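D-aminoacyl-tRNA deacylase 1 (Homo sapiens, PDB 2OKV) removes D-amino acids from mischarged D-aminoacyl-tRNAs and glycine from mischarged glycyl-tRNA(Ala), works as a homodimer, and may also take part in DNA replication. Local coordinates at residues Asp37-Lys40 with Glu41-His44; Val77-Phe80 with Thr81-Cys84; Leu95-Pro98 with Thr99-Glu103; Ser108-Glu111 with Gln112-Thr116; Asp124-Phe127 with Gly128-Met131. All coordinates share one frame; numbering follows the deposited sequence.

Contact 1. Residues Asp37-Lys40 with Glu41-His44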
loop_
_atom_site.group_PDB
_atom_site.type_symbol
_atom_site.label_atom_id
_atom_site.label_comp_id
_atom_site.label_asym_id
_atom_site.label_seq_id
_atom_site.Cartn_x
_atom_site.Cartn_y
_atom_site.Cartn_z
ATOM N N ASP B 37 -14.772 -8.994 11.671
ATOM C CA ASP B 37 -14.329 -10.048 10.753
ATOM C C ASP B 37 -14.630 -11.468 11.269
ATOM O O ASP B 37 -14.554 -11.755 12.461
ATOM C CB ASP B 37 -12.851 -9.890 10.378
ATOM C CG ASP B 37 -12.607 -8.788 9.327
ATOM O OD1 ASP B 37 -13.543 -8.378 8.592
ATOM O OD2 ASP B 37 -11.451 -8.340 9.225
ATOM N N THR B 38 -14.975 -12.348 10.340
ATOM C CA THR B 38 -15.482 -13.665 10.672
ATOM C C THR B 38 -14.803 -14.682 9.724
ATOM O O THR B 38 -13.983 -14.291 8.895
ATOM C CB THR B 38 -17.026 -13.621 10.539
ATOM O OG1 THR B 38 -17.649 -14.334 11.598
ATOM C CG2 THR B 38 -17.494 -14.127 9.202
ATOM N N GLN B 39 -15.144 -15.966 9.840
ATOM C CA GLN B 39 -14.622 -16.992 8.934
ATOM C C GLN B 39 -14.991 -16.686 7.480
ATOM O O GLN B 39 -14.198 -16.909 6.572
ATOM C CB GLN B 39 -15.136 -18.380 9.341
ATOM C CG GLN B 39 -14.482 -19.556 8.614
ATOM C CD GLN B 39 -13.012 -19.737 8.945
ATOM O OE1 GLN B 39 -12.577 -19.478 10.069
ATOM N NE2 GLN B 39 -12.241 -20.197 7.971
ATOM N N LYS B 40 -16.194 -16.164 7.265
ATOM C CA LYS B 40 -16.642 -15.780 5.921
ATOM C C LYS B 40 -15.676 -14.794 5.240
ATOM O O LYS B 40 -15.247 -14.988 4.092
ATOM C CB LYS B 40 -18.059 -15.198 6.003
ATOM C CG LYS B 40 -18.721 -14.937 4.656
ATOM C CD LYS B 40 -20.154 -14.472 4.833
ATOM C CE LYS B 40 -20.679 -13.861 3.561
ATOM N NZ LYS B 40 -22.116 -13.519 3.703
ATOM N N GLU B 41 -15.310 -13.733 5.942
ATOM C CA GLU B 41 -14.415 -12.730 5.358
ATOM C C GLU B 41 -13.015 -13.305 5.162
ATOM O O GLU B 41 -12.368 -13.048 4.146
ATOM C CB GLU B 41 -14.370 -11.513 6.260
ATOM C CG GLU B 41 -15.565 -11.499 7.231
ATOM C CD GLU B 41 -16.556 -10.467 6.874
ATOM O OE1 GLU B 41 -16.088 -9.354 6.581
ATOM O OE2 GLU B 41 -17.779 -10.741 6.890
ATOM N N LEU B 42 -12.562 -14.097 6.131
ATOM C CA LEU B 42 -11.277 -14.791 6.030
ATOM C C LEU B 42 -11.221 -15.587 4.721
ATOM O O LEU B 42 -10.303 -15.400 3.928
ATOM C CB LEU B 42 -11.094 -15.722 7.232
ATOM C CG LEU B 42 -9.789 -16.493 7.458
ATOM C CD1 LEU B 42 -9.748 -16.976 8.906
ATOM C CD2 LEU B 42 -9.652 -17.682 6.483
ATOM N N GLU B 43 -12.209 -16.458 4.510
ATOM C CA GLU B 43 -12.277 -17.305 3.301
ATOM C C GLU B 43 -12.444 -16.504 2.010
ATOM O O GLU B 43 -11.812 -16.808 0.988
ATOM C CB GLU B 43 -13.372 -18.366 3.450
ATOM C CG GLU B 43 -13.006 -19.377 4.539
ATOM C CD GLU B 43 -13.982 -20.528 4.715
ATOM O OE1 GLU B 43 -14.845 -20.732 3.835
ATOM O OE2 GLU B 43 -13.868 -21.254 5.742
ATOM N N HIS B 44 -13.274 -15.469 2.068
ATOM C CA HIS B 44 -13.483 -14.589 0.908
ATOM C C HIS B 44 -12.226 -13.804 0.525
ATOM O O HIS B 44 -11.897 -13.686 -0.656
ATOM C CB HIS B 44 -14.666 -13.651 1.157
ATOM C CG HIS B 44 -16.009 -14.293 0.960
ATOM N ND1 HIS B 44 -16.358 -15.500 1.534
ATOM C CD2 HIS B 44 -17.094 -13.885 0.262
ATOM C CE1 HIS B 44 -17.597 -15.807 1.194
ATOM N NE2 HIS B 44 -18.068 -14.842 0.425
HETATM O O HOH W 1 -16.155 -7.595 8.588
#
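Gln39 and Glu43 face each other one turn apart in the opening turn of helix 39-51, with Thr38 at the N-cap position. The backbone bonds come first: Leu42 N to Thr38 O, Glu43 N to Gln39 O and His44 N to Lys40 O, three successive i to i+4 helical bonds. Thr38 makes no capping bond with its side chain; its methyl CG2 instead rests 3.8 Å from Glu41 CG.

Among the side chains, Gln39 NE2 donates to Glu43 OE2 at 3.0 Å, which accepts on the lone pair directed away from the other carboxylate oxygen. The chain of Gln39 bends at chi2 (66°) to bring its amide back over the turn, and the carboxylate stands steeply to it, the two planes 72° apart. On another side of the helix, Lys40 CG sits off-centre over the His44 ring, 4.1 Å from its centroid.

The charged pair is Asp37 and Glu41, whose OD1 and OE1 lie only 3.4 Å apart. Asp37 OD1 also takes a hydrogen bond from Met1 N, a positive partner if that terminus is protonated, which probably eases the repulsion. A water bridges the two carboxylates as well, donating at 2.7 Å to both Asp37 OD1 and Glu41 OE1.

Contact 2. Residues Val77-Phe80 with Thr81-Cys84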
loop_
_atom_site.group_PDB
_atom_site.type_symbol
_atom_site.label_atom_id
_atom_site.label_comp_id
_atom_site.label_asym_id
_atom_site.label_seq_id
_atom_site.Cartn_x
_atom_site.Cartn_y
_atom_site.Cartn_z
ATOM N N VAL B 77 1.789 -9.757 5.507
ATOM C CA VAL B 77 2.154 -9.117 6.767
ATOM C C VAL B 77 0.893 -8.532 7.380
ATOM O O VAL B 77 0.095 -7.912 6.683
ATOM C CB VAL B 77 3.223 -8.021 6.562
ATOM C CG1 VAL B 77 3.595 -7.369 7.900
ATOM C CG2 VAL B 77 4.463 -8.612 5.916
ATOM N N SER B 78 0.714 -8.751 8.681
ATOM C CA SER B 78 -0.428 -8.215 9.418
ATOM C C SER B 78 -0.259 -6.712 9.595
ATOM O O SER B 78 0.817 -6.248 9.970
ATOM C CB SER B 78 -0.512 -8.891 10.785
ATOM O OG SER B 78 0.827 -9.094 11.244
ATOM N N GLN B 79 -1.334 -5.963 9.342
ATOM C CA GLN B 79 -1.289 -4.498 9.273
ATOM C C GLN B 79 -2.603 -3.892 9.776
ATOM O O GLN B 79 -3.483 -3.548 8.972
ATOM C CB GLN B 79 -1.050 -4.061 7.811
ATOM C CG GLN B 79 -0.941 -2.543 7.573
ATOM C CD GLN B 79 0.409 -1.969 7.981
ATOM O OE1 GLN B 79 1.253 -1.734 7.132
ATOM N NE2 GLN B 79 0.617 -1.759 9.280
ATOM N N PHE B 80 -2.730 -3.756 11.090
ATOM C CA PHE B 80 -3.946 -3.213 11.706
ATOM C C PHE B 80 -4.242 -1.756 11.337
ATOM O O PHE B 80 -5.370 -1.311 11.512
ATOM C CB PHE B 80 -3.906 -3.373 13.243
ATOM C CG PHE B 80 -2.953 -2.420 13.939
ATOM C CD1 PHE B 80 -3.370 -1.141 14.311
ATOM C CD2 PHE B 80 -1.643 -2.804 14.219
ATOM C CE1 PHE B 80 -2.500 -0.255 14.942
ATOM C CE2 PHE B 80 -0.763 -1.929 14.851
ATOM C CZ PHE B 80 -1.190 -0.648 15.218
ATOM N N THR B 81 -3.246 -1.015 10.837
ATOM C CA THR B 81 -3.434 0.421 10.511
ATOM C C THR B 81 -4.425 0.673 9.377
ATOM O O THR B 81 -4.979 1.780 9.249
ATOM C CB THR B 81 -2.097 1.155 10.191
ATOM O OG1 THR B 81 -1.427 0.499 9.115
ATOM C CG2 THR B 81 -1.174 1.160 11.408
ATOM N N LEU B 82 -4.632 -0.342 8.545
ATOM C CA LEU B 82 -5.619 -0.255 7.475
ATOM C C LEU B 82 -7.055 -0.138 8.003
ATOM O O LEU B 82 -7.936 0.348 7.297
ATOM C CB LEU B 82 -5.488 -1.442 6.523
ATOM C CG LEU B 82 -4.178 -1.550 5.753
ATOM C CD1 LEU B 82 -4.184 -2.843 4.989
ATOM C CD2 LEU B 82 -4.017 -0.379 4.802
ATOM N N GLN B 83 -7.271 -0.564 9.250
ATOM C CA GLN B 83 -8.559 -0.401 9.944
ATOM C C GLN B 83 -8.612 0.918 10.730
ATOM O O GLN B 83 -8.955 0.945 11.914
ATOM C CB GLN B 83 -8.816 -1.598 10.871
ATOM C CG GLN B 83 -9.000 -2.932 10.144
ATOM C CD GLN B 83 -10.234 -2.948 9.245
ATOM O OE1 GLN B 83 -10.254 -3.614 8.211
ATOM N NE2 GLN B 83 -11.269 -2.222 9.642
ATOM N N CYS B 84 -8.275 2.008 10.052
ATOM C CA CYS B 84 -8.142 3.315 10.675
ATOM C C CYS B 84 -9.343 4.210 10.374
ATOM O O CYS B 84 -9.852 4.224 9.246
ATOM C CB CYS B 84 -6.851 3.983 10.183
ATOM S SG CYS B 84 -6.801 5.779 10.314
#
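Gln79 swings CG opposite its backbone N (chi1 -179°) and then bends at chi2 (77°), which lays its amide beside the Thr81 hydroxyl and its CG 3.8 Å from Leu82 CG. Phe80 takes the less common first torsion, CG between backbone N and carbonyl carbon (74°), which brings the ring alongside Thr81 N. Thr81 CG2 sits over one ring face, shifted toward the rim, 4.3 Å from the centroid in a CH-pi contact. Phe93 meets the same ring edge-to-face.

Gln79 NE2 and Thr81 OG1 come within 3.1 Å, but the angle is wrong for a hydrogen bond. Both groups are committed to the second subunit: Gln79 OE1 pairs with Thr142 OG1 and NE2 with Pro140 O of that chain, while Thr81 OG1 bonds to its Thr142 O. The two bonds to Gln79 fix the rotation of its buried amide.

The backbone turns tightly through Gln83 N to Phe80 O, 3.0 Å, the donor well above the carbonyl plane, and a weak Leu82 N to Gln79 O bond of 3.4 Å. This is a short 3-10 turn following strand 73-78 at the dimer interface, beside Pro140 of the other subunit, part of the Gly-cisPro motif thought to reject L-amino acids.

Contact 3. Residues Leu95-Pro98 with Thr99-Glu103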
loop_
_atom_site.group_PDB
_atom_site.type_symbol
_atom_site.label_atom_id
_atom_site.label_comp_id
_atom_site.label_asym_id
_atom_site.label_seq_id
_atom_site.Cartn_x
_atom_site.Cartn_y
_atom_site.Cartn_z
ATOM N N LEU B 95 -11.692 0.053 15.307
ATOM C CA LEU B 95 -12.316 -0.913 14.406
ATOM C C LEU B 95 -11.410 -2.120 14.143
ATOM O O LEU B 95 -11.879 -3.170 13.696
ATOM C CB LEU B 95 -12.720 -0.256 13.078
ATOM C CG LEU B 95 -14.160 -0.474 12.571
ATOM C CD1 LEU B 95 -14.689 -1.902 12.816
ATOM C CD2 LEU B 95 -15.119 0.540 13.194
ATOM N N ALA B 96 -10.116 -1.962 14.408
ATOM C CA ALA B 96 -9.183 -3.078 14.274
ATOM C C ALA B 96 -9.431 -4.109 15.381
ATOM O O ALA B 96 -9.774 -3.746 16.513
ATOM C CB ALA B 96 -7.755 -2.584 14.313
ATOM N N MET B 97 -9.272 -5.388 15.040
ATOM C CA MET B 97 -9.366 -6.463 16.032
ATOM C C MET B 97 -8.153 -6.416 16.974
ATOM O O MET B 97 -7.016 -6.342 16.497
ATOM C CB MET B 97 -9.456 -7.827 15.334
ATOM C CG MET B 97 -9.740 -9.021 16.260
ATOM S SD MET B 97 -9.694 -10.566 15.321
ATOM C CE MET B 97 -11.268 -10.535 14.456
ATOM N N PRO B 98 -8.392 -6.438 18.308
ATOM C CA PRO B 98 -7.315 -6.499 19.307
ATOM C C PRO B 98 -6.342 -7.662 19.073
ATOM O O PRO B 98 -6.760 -8.756 18.667
ATOM C CB PRO B 98 -8.058 -6.687 20.636
ATOM C CG PRO B 98 -9.479 -6.977 20.284
ATOM C CD PRO B 98 -9.720 -6.373 18.943
ATOM N N THR B 99 -5.061 -7.418 19.347
ATOM C CA THR B 99 -3.972 -8.360 19.027
ATOM C C THR B 99 -4.083 -9.787 19.596
ATOM O O THR B 99 -3.552 -10.728 19.005
ATOM C CB THR B 99 -2.593 -7.767 19.394
ATOM O OG1 THR B 99 -2.643 -7.238 20.720
ATOM C CG2 THR B 99 -2.216 -6.654 18.422
ATOM N N GLU B 100 -4.759 -9.944 20.731
ATOM C CA GLU B 100 -4.941 -11.263 21.351
ATOM C C GLU B 100 -5.743 -12.196 20.428
ATOM O O GLU B 100 -5.320 -13.336 20.147
ATOM C CB GLU B 100 -5.628 -11.133 22.712
ATOM C CG GLU B 100 -4.774 -10.479 23.805
ATOM C CD GLU B 100 -4.921 -8.955 23.885
ATOM O OE1 GLU B 100 -4.966 -8.431 25.025
ATOM O OE2 GLU B 100 -4.990 -8.284 22.826
ATOM N N GLN B 101 -6.879 -11.697 19.934
ATOM C CA GLN B 101 -7.685 -12.450 18.983
ATOM C C GLN B 101 -7.099 -12.364 17.582
ATOM O O GLN B 101 -7.141 -13.350 16.836
ATOM C CB GLN B 101 -9.142 -11.981 18.975
ATOM C CG GLN B 101 -10.068 -12.915 18.178
ATOM C CD GLN B 101 -11.429 -12.302 17.854
ATOM O OE1 GLN B 101 -11.867 -11.347 18.501
ATOM N NE2 GLN B 101 -12.107 -12.860 16.852
ATOM N N ALA B 102 -6.568 -11.189 17.227
ATOM C CA ALA B 102 -6.037 -10.955 15.887
ATOM C C ALA B 102 -4.909 -11.912 15.519
ATOM O O ALA B 102 -4.829 -12.313 14.379
ATOM C CB ALA B 102 -5.584 -9.487 15.692
ATOM N N GLU B 103 -4.041 -12.271 16.469
ATOM C CA GLU B 103 -2.955 -13.200 16.141
ATOM C C GLU B 103 -3.508 -14.561 15.716
ATOM O O GLU B 103 -3.097 -15.108 14.696
ATOM C CB GLU B 103 -1.942 -13.380 17.282
ATOM C CG GLU B 103 -0.737 -14.188 16.777
ATOM C CD GLU B 103 0.528 -14.012 17.588
ATOM O OE1 GLU B 103 0.446 -13.683 18.788
ATOM O OE2 GLU B 103 1.612 -14.216 17.001
#
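Met97 lays its thioether across the amide of Gln101, the two side chains meeting at about a right angle. SD lies 3.5 Å from Gln101 CD, and the terminal methyl CE reaches NE2 at 3.4 Å. The chain of Met97 runs extended through chi2 and then turns at chi3 (-76°), which lets both sulfur and methyl touch the amide. Gln101 is itself extended, which carries its amide out to where the thioether crosses it. Closer to the backbone, Ala102 CB packs beside Met97, 4.2 Å from CG and 3.5 Å from Met97 O.

Behind them the helix opens with the bond Ala102 N to Pro98 O at 2.8 Å, with the donor in the carbonyl plane. Glu103 N follows with a bond to Thr99 O. At the outer side of this turn, Thr99 OG1 makes a weak bond to Glu100 OE2, an oxygen that also lies 4.1 Å from Pro98 CB.

Further out, the loop before the turn is held by backbone bonds from Met97 to Ile33 and from Leu95 to Leu35, and the Met97 side chain also packs on Ile33. Here a loop passes into helix 99-116 with proline at the N-cap position, the helix start that follows the long connection from strand 73-78.

Contact 4. Residues Ser108-Glu111 with Gln112-Thr116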
loop_
_atom_site.group_PDB
_atom_site.type_symbol
_atom_site.label_atom_id
_atom_site.label_comp_id
_atom_site.label_asym_id
_atom_site.label_seq_id
_atom_site.Cartn_x
_atom_site.Cartn_y
_atom_site.Cartn_z
ATOM N N SER B 108 -4.854 -18.366 11.416
ATOM C CA SER B 108 -5.862 -19.152 10.687
ATOM C C SER B 108 -5.962 -18.713 9.215
ATOM O O SER B 108 -6.116 -19.553 8.300
ATOM C CB SER B 108 -7.234 -19.057 11.358
ATOM O OG SER B 108 -7.237 -19.685 12.639
ATOM N N PHE B 109 -5.888 -17.401 9.000
ATOM C CA PHE B 109 -5.926 -16.822 7.662
ATOM C C PHE B 109 -4.759 -17.321 6.807
ATOM O O PHE B 109 -4.950 -17.737 5.650
ATOM C CB PHE B 109 -5.901 -15.290 7.752
ATOM C CG PHE B 109 -5.712 -14.625 6.436
ATOM C CD1 PHE B 109 -6.819 -14.284 5.651
ATOM C CD2 PHE B 109 -4.430 -14.369 5.954
ATOM C CE1 PHE B 109 -6.657 -13.693 4.418
ATOM C CE2 PHE B 109 -4.257 -13.786 4.704
ATOM C CZ PHE B 109 -5.378 -13.447 3.932
ATOM N N LEU B 110 -3.551 -17.279 7.375
ATOM C CA LEU B 110 -2.355 -17.762 6.672
ATOM C C LEU B 110 -2.463 -19.239 6.365
ATOM O O LEU B 110 -2.017 -19.693 5.309
ATOM C CB LEU B 110 -1.093 -17.534 7.495
ATOM C CG LEU B 110 -0.366 -16.204 7.397
ATOM C CD1 LEU B 110 0.877 -16.369 8.236
ATOM C CD2 LEU B 110 0.011 -15.804 5.966
ATOM N N GLU B 111 -3.049 -19.992 7.294
ATOM C CA GLU B 111 -3.238 -21.425 7.093
ATOM C C GLU B 111 -4.238 -21.752 5.967
ATOM O O GLU B 111 -4.028 -22.735 5.237
ATOM C CB GLU B 111 -3.596 -22.116 8.424
ATOM C CG GLU B 111 -3.602 -23.645 8.406
ATOM C CD GLU B 111 -2.245 -24.293 8.084
ATOM O OE1 GLU B 111 -1.196 -23.615 8.066
ATOM O OE2 GLU B 111 -2.238 -25.514 7.837
ATOM N N GLN B 112 -5.306 -20.955 5.815
ATOM C CA GLN B 112 -6.264 -21.162 4.704
ATOM C C GLN B 112 -5.580 -20.860 3.372
ATOM O O GLN B 112 -5.780 -21.567 2.390
ATOM C CB GLN B 112 -7.540 -20.300 4.818
ATOM C CG GLN B 112 -8.926 -21.055 4.686
ATOM C CD GLN B 112 -9.227 -21.741 3.338
ATOM O OE1 GLN B 112 -8.470 -22.596 2.871
ATOM N NE2 GLN B 112 -10.381 -21.403 2.742
ATOM N N LEU B 113 -4.797 -19.784 3.356
ATOM C CA LEU B 113 -3.996 -19.402 2.202
ATOM C C LEU B 113 -3.070 -20.524 1.751
ATOM O O LEU B 113 -3.017 -20.843 0.564
ATOM C CB LEU B 113 -3.146 -18.173 2.531
ATOM C CG LEU B 113 -3.319 -16.784 1.911
ATOM C CD1 LEU B 113 -2.008 -16.041 2.070
ATOM C CD2 LEU B 113 -3.756 -16.757 0.456
ATOM N N ARG B 114 -2.323 -21.096 2.697
ATOM C CA ARG B 114 -1.423 -22.212 2.408
ATOM C C ARG B 114 -2.136 -23.473 1.920
ATOM O O ARG B 114 -1.656 -24.137 0.997
ATOM C CB ARG B 114 -0.583 -22.567 3.624
ATOM C CG ARG B 114 0.353 -21.479 4.083
ATOM C CD ARG B 114 1.347 -22.110 5.051
ATOM N NE ARG B 114 1.518 -21.350 6.281
ATOM C CZ ARG B 114 2.410 -20.383 6.459
ATOM N NH1 ARG B 114 3.229 -20.025 5.468
ATOM N NH2 ARG B 114 2.475 -19.770 7.630
ATOM N N LYS B 115 -3.264 -23.820 2.533
ATOM C CA LYS B 115 -3.966 -25.029 2.114
ATOM C C LYS B 115 -4.684 -24.880 0.764
ATOM O O LYS B 115 -4.873 -25.871 0.052
ATOM C CB LYS B 115 -4.888 -25.559 3.217
ATOM C CG LYS B 115 -6.348 -25.134 3.159
ATOM C CD LYS B 115 -7.156 -26.018 4.109
ATOM C CE LYS B 115 -8.387 -25.314 4.668
ATOM N NZ LYS B 115 -8.777 -25.975 5.959
ATOM N N THR B 116 -5.070 -23.652 0.421
ATOM C CA THR B 116 -5.747 -23.359 -0.854
ATOM C C THR B 116 -4.744 -23.220 -1.997
ATOM O O THR B 116 -5.081 -23.475 -3.157
ATOM C CB THR B 116 -6.621 -22.073 -0.748
ATOM O OG1 THR B 116 -7.579 -22.243 0.300
ATOM C CG2 THR B 116 -7.379 -21.776 -2.063
#
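Glu111 OE1 approaches the guanidinium of Arg114 at its edge, near the plane of the group. The carboxylate is turned 58° from that plane, and the nearest approach, OE1 to NE at 4.0 Å, makes only a long salt bridge. Leu110 CD1 comes obliquely to the same group, 3.8 Å from NH2. Arg114 reaches this spot by bending at chi3 (-132°), and its CG rests 3.2 Å from Leu110 O. The ring of Phe109 has Leu113 alongside, pointing the same way, with CD1 obliquely placed 4.1 Å from CE2.

All of this lies on the last turns of helix 99-116, which packs against strands 73-78 and 122-124 of the mixed sheet, with helix 39-51 alongside. Phe109 touches Val46 and Ile49 of the neighbouring helix. Leu110 and Leu113 both reach Ile122 and Cys76 on the sheet, and Leu113 also meets Leu50.

Along the backbone, Gln112, Leu113, Arg114 and Lys115 donate in succession to the carbonyls of Ser108, Phe109, Leu110 and Glu111. At the end of the helix Gln112 O is gripped twice, by Thr116 N at 3.0 Å and by Thr116 OG1 at 2.8 Å, the two donors arriving from opposite faces of the carbonyl plane.

Contact 5. Residues Asp124-Phe127 with Gly128-Met131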
loop_
_atom_site.group_PDB
_atom_site.type_symbol
_atom_site.label_atom_id
_atom_site.label_comp_id
_atom_site.label_asym_id
_atom_site.label_seq_id
_atom_site.Cartn_x
_atom_site.Cartn_y
_atom_site.Cartn_z
ATOM N N ASP B 124 5.582 -15.095 5.630
ATOM C CA ASP B 124 4.957 -14.249 6.622
ATOM C C ASP B 124 5.990 -13.282 7.201
ATOM O O ASP B 124 7.206 -13.539 7.158
ATOM C CB ASP B 124 4.380 -15.153 7.732
ATOM C CG ASP B 124 3.570 -14.392 8.782
ATOM O OD1 ASP B 124 3.103 -13.249 8.535
ATOM O OD2 ASP B 124 3.393 -14.963 9.868
ATOM N N GLY B 125 5.508 -12.181 7.765
ATOM C CA GLY B 125 6.332 -11.373 8.649
ATOM C C GLY B 125 6.377 -12.045 10.008
ATOM O O GLY B 125 6.200 -13.266 10.115
ATOM N N LYS B 126 6.594 -11.246 11.052
ATOM C CA LYS B 126 6.537 -11.727 12.432
ATOM C C LYS B 126 5.480 -10.901 13.162
ATOM O O LYS B 126 5.716 -9.742 13.505
ATOM C CB LYS B 126 7.914 -11.625 13.121
ATOM C CG LYS B 126 7.931 -12.203 14.545
ATOM C CD LYS B 126 9.343 -12.553 15.099
ATOM C CE LYS B 126 10.385 -11.449 14.885
ATOM N NZ LYS B 126 11.732 -11.769 15.513
ATOM N N PHE B 127 4.313 -11.512 13.379
ATOM C CA PHE B 127 3.114 -10.811 13.882
ATOM C C PHE B 127 3.300 -9.678 14.920
ATOM O O PHE B 127 2.763 -8.596 14.750
ATOM C CB PHE B 127 2.048 -11.798 14.385
ATOM C CG PHE B 127 0.754 -11.130 14.764
ATOM C CD1 PHE B 127 -0.243 -10.932 13.810
ATOM C CD2 PHE B 127 0.546 -10.670 16.062
ATOM C CE1 PHE B 127 -1.426 -10.290 14.135
ATOM C CE2 PHE B 127 -0.647 -10.026 16.407
ATOM C CZ PHE B 127 -1.636 -9.839 15.441
ATOM N N GLY B 128 4.022 -9.890 15.990
ATOM C CA GLY B 128 4.054 -8.804 16.995
ATOM C C GLY B 128 5.111 -7.717 16.807
ATOM O O GLY B 128 5.149 -6.727 17.559
ATOM N N ALA B 129 5.963 -7.900 15.803
ATOM C CA ALA B 129 7.297 -7.307 15.825
ATOM C C ALA B 129 7.376 -5.999 15.074
ATOM O O ALA B 129 6.553 -5.710 14.219
ATOM C CB ALA B 129 8.318 -8.301 15.262
ATOM N N TYR B 130 8.383 -5.211 15.405
ATOM C CA TYR B 130 8.674 -4.007 14.655
ATOM C C TYR B 130 9.521 -4.415 13.452
ATOM O O TYR B 130 10.700 -4.759 13.586
ATOM C CB TYR B 130 9.371 -2.993 15.556
ATOM C CG TYR B 130 9.789 -1.697 14.907
ATOM C CD1 TYR B 130 9.108 -1.177 13.804
ATOM C CD2 TYR B 130 10.849 -0.960 15.428
ATOM C CE1 TYR B 130 9.489 0.018 13.222
ATOM C CE2 TYR B 130 11.245 0.245 14.841
ATOM C CZ TYR B 130 10.549 0.725 13.748
ATOM O OH TYR B 130 10.935 1.908 13.174
ATOM N N MET B 131 8.894 -4.382 12.281
ATOM C CA MET B 131 9.489 -4.918 11.074
ATOM C C MET B 131 9.844 -3.810 10.118
ATOM O O MET B 131 9.223 -2.743 10.128
ATOM C CB MET B 131 8.484 -5.816 10.337
ATOM C CG MET B 131 8.066 -7.070 11.065
ATOM S SD MET B 131 6.695 -7.876 10.260
ATOM C CE MET B 131 5.302 -7.251 11.212
#
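Lys126 O accepts from Ala129 N at 3.0 Å, with an N-H...O angle of 162° and the donor tilted from the carbonyl plane. Met131 CE lies 3.4 Å from the same oxygen, on the other face of the carbonyl plane from the Ala129 N-H. The sulfur then turns to the backbone: Lys126 N gives a weak bond to Met131 SD at 3.5 Å, and Gly125 CA passes 3.9 Å from SD. Met131 is bent at chi3 (-97°), which puts sulfur and methyl against successive parts of the residue 126 backbone.

The Lys126-Ala129 bond closes a type I beta turn in the loop between strands 122-124 and 131-137. CB, CG and CE of Lys126 lie about the Ala129 methyl, CE to CB 3.8 Å, and both side chains touch Val15 of strand 10-15. The ring of Phe127 extends toward helix 99-116 and packs on Ala102 and Glu103.

Beyond the turn the chain enters the dimer interface: Met131 pairs in an antiparallel ladder with a strand of the second subunit, and its side chain packs on Pro140 of that subunit. Tyr130 OH is hydrogen-bonded to Asp138 OD1 of the second subunit.

How the contacts relate
From the N terminus the contacts run in series, none enclosing or crossing another. Contact 1 forms the first turn of helix 39-51, contact 2 the turn leaving strand 73-78, contact 3 the start of helix 99-116, contact 4 its final turns, and contact 5 closes a loop before strand 131-137. Leu42 meets Phe109 and Gln112, joining contacts 1 and 4 helix against helix, and Met97 of contact 3 reaches Asp37. Gln83 packs on Ala96 between contacts 2 and 3. Phe127 ties contact 5 to both contact 2 and contact 3, while Asp124 meets Leu110 of contact 4. Contacts 2 and 5 both face the second subunit.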